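Local coordinates for 389aa long hypothetical nucleolar protein (Pyrococcus horikoshii, PDB 5ZVD) that methylates the C5 position of cytosine 72 in several tRNAs, using S-adenosyl-L-methionine as the methyl donor, at residues P110-A115 against E146-T151. Residues are numbered along the deposited sequence; the frame is centred on the assembly and turned at random.
Sequences PGVLKA and EMTEAT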
loop_
_atom_site.group_PDB
_atom_site.type_symbol
_atom_site.label_atom_id
_atom_site.label_comp_id
_atom_site.label_asym_id
_atom_site.label_seq_id
_atom_site.Cartn_x
_atom_site.Cartn_y
_atom_site.Cartn_z
ATOM N N PRO A 110 -20.334 -11.918 -8.228
ATOM C CA PRO A 110 -19.793 -12.592 -7.037
ATOM C C PRO A 110 -19.547 -11.650 -5.857
ATOM O O PRO A 110 -19.366 -12.120 -4.735
ATOM C CB PRO A 110 -18.472 -13.189 -7.536
ATOM C CG PRO A 110 -18.130 -12.426 -8.769
ATOM C CD PRO A 110 -19.445 -12.082 -9.394
ATOM N N GLY A 111 -19.551 -10.343 -6.103
ATOM C CA GLY A 111 -19.409 -9.367 -5.039
ATOM C C GLY A 111 -20.714 -9.054 -4.322
ATOM O O GLY A 111 -20.739 -8.261 -3.380
ATOM N N VAL A 112 -21.803 -9.679 -4.763
ATOM C CA VAL A 112 -23.124 -9.405 -4.201
ATOM C C VAL A 112 -23.502 -10.377 -3.088
ATOM O O VAL A 112 -23.704 -11.566 -3.329
ATOM C CB VAL A 112 -24.218 -9.449 -5.287
ATOM C CG1 VAL A 112 -25.604 -9.348 -4.655
ATOM C CG2 VAL A 112 -24.001 -8.334 -6.295
ATOM N N LEU A 113 -23.609 -9.852 -1.872
ATOM C CA LEU A 113 -23.954 -10.649 -0.698
ATOM C C LEU A 113 -25.454 -10.939 -0.632
ATOM O O LEU A 113 -25.872 -12.081 -0.440
ATOM C CB LEU A 113 -23.497 -9.935 0.576
ATOM C CG LEU A 113 -23.775 -10.615 1.921
ATOM C CD1 LEU A 113 -23.061 -11.951 2.001
ATOM C CD2 LEU A 113 -23.382 -9.702 3.091
ATOM N N LYS A 114 -26.258 -9.893 -0.788
ATOM C CA LYS A 114 -27.712 -10.020 -0.835
ATOM C C LYS A 114 -28.293 -8.708 -1.347
ATOM O O LYS A 114 -27.551 -7.754 -1.576
ATOM C CB LYS A 114 -28.283 -10.376 0.542
ATOM C CG LYS A 114 -27.863 -9.438 1.656
ATOM C CD LYS A 114 -28.099 -10.064 3.011
ATOM C CE LYS A 114 -27.726 -9.102 4.115
ATOM N NZ LYS A 114 -27.958 -9.701 5.456
ATOM N N ALA A 115 -29.608 -8.651 -1.522
ATOM C CA ALA A 115 -30.221 -7.476 -2.128
ATOM C C ALA A 115 -31.727 -7.397 -1.923
ATOM O O ALA A 115 -32.373 -8.378 -1.552
ATOM C CB ALA A 115 -29.905 -7.437 -3.628
ATOM N N GLU A 146 -30.924 -13.023 -10.929
ATOM C CA GLU A 146 -29.638 -13.240 -11.579
ATOM C C GLU A 146 -28.504 -12.644 -10.750
ATOM O O GLU A 146 -27.380 -13.146 -10.760
ATOM C CB GLU A 146 -29.636 -12.639 -12.984
ATOM C CG GLU A 146 -28.397 -12.989 -13.798
ATOM C CD GLU A 146 -28.320 -12.228 -15.107
ATOM O OE1 GLU A 146 -29.273 -11.480 -15.425
ATOM O OE2 GLU A 146 -27.300 -12.383 -15.815
ATOM N N MET A 147 -28.816 -11.575 -10.025
ATOM C CA MET A 147 -27.832 -10.877 -9.205
ATOM C C MET A 147 -27.324 -11.749 -8.052
ATOM O O MET A 147 -26.141 -11.712 -7.704
ATOM C CB MET A 147 -28.441 -9.584 -8.668
ATOM C CG MET A 147 -27.503 -8.719 -7.866
ATOM S SD MET A 147 -28.266 -7.122 -7.519
ATOM C CE MET A 147 -28.426 -6.442 -9.165
ATOM N N THR A 148 -28.217 -12.544 -7.472
ATOM C CA THR A 148 -27.853 -13.400 -6.348
ATOM C C THR A 148 -27.571 -14.836 -6.775
ATOM O O THR A 148 -27.460 -15.721 -5.932
ATOM C CB THR A 148 -28.960 -13.420 -5.273
ATOM O OG1 THR A 148 -30.204 -13.795 -5.876
ATOM C CG2 THR A 148 -29.115 -12.050 -4.628
ATOM N N GLU A 149 -27.450 -15.070 -8.078
ATOM C CA GLU A 149 -27.211 -16.425 -8.571
ATOM C C GLU A 149 -26.039 -16.537 -9.539
ATOM O O GLU A 149 -25.355 -17.559 -9.563
ATOM C CB GLU A 149 -28.466 -16.964 -9.239
ATOM C CG GLU A 149 -29.622 -17.140 -8.286
ATOM C CD GLU A 149 -30.908 -17.479 -9.002
ATOM O OE1 GLU A 149 -30.883 -17.625 -10.246
ATOM O OE2 GLU A 149 -31.947 -17.601 -8.319
ATOM N N ALA A 150 -25.814 -15.497 -10.338
ATOM C CA ALA A 150 -24.727 -15.504 -11.312
ATOM C C ALA A 150 -23.379 -15.749 -10.641
ATOM O O ALA A 150 -23.216 -15.510 -9.442
ATOM C CB ALA A 150 -24.697 -14.198 -12.087
ATOM N N THR A 151 -22.422 -16.241 -11.420
ATOM C CA THR A 151 -21.074 -16.475 -10.920
ATOM C C THR A 151 -20.138 -15.418 -11.493
ATOM O O THR A 151 -19.026 -15.223 -11.009
ATOM C CB THR A 151 -20.574 -17.892 -11.279
ATOM O OG1 THR A 151 -20.924 -18.198 -12.637
ATOM C CG2 THR A 151 -21.214 -18.924 -10.365
#
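In the PUA domain, Val112 at the start of edge strand 112-115 packs against Met147 at the end of the short helix 144-147, which lays the helix end over that strand. The two side chains cross at about a right angle. Met147 CG lies 3.8 Å from Val112 CG1 and 3.9 Å from Val112 CG2, so a single methylene meets both arms of the valine fork. Valine, beta-branched and at home in a strand, aims its first side-chain bond toward segment 146-151, and its rotamer, CG1 anti to the backbone N and CG2 anti to the carbonyl carbon, sets both methyls against that methylene. Methionine suits the other side because its unbranched chain, extended at chi1 (-177°) and chi2 (171°), carries SD past the valine to 4.2 Å from Ala115 CB, where a small methyl is enough to meet the sulfur. Met147 also touches Val91 and Val156, and Val112 touches Ala155. Thr148, just past the helix, adds a looser touch at 4.4 Å between its CG2 and Val112 CG1; its OG1 is hydrogen-bonded back to Tyr144 O. At the other end, Pro110 offers a rigid ring without an N-H, whose CD lies 3.6 Å from Thr151 O in van der Waals contact. A classic beta bulge, Leu113 and Lys114 facing Val92, ties the strand to its neighbour 90-93. The contact is mostly apolar, consistent with van der Waals packing and modest burial of hydrocarbon around Met147, while backbone bonds of Gly111 with Asn94, Leu113 with Val92 and Ala150 N to Glu146 O help to hold each segment.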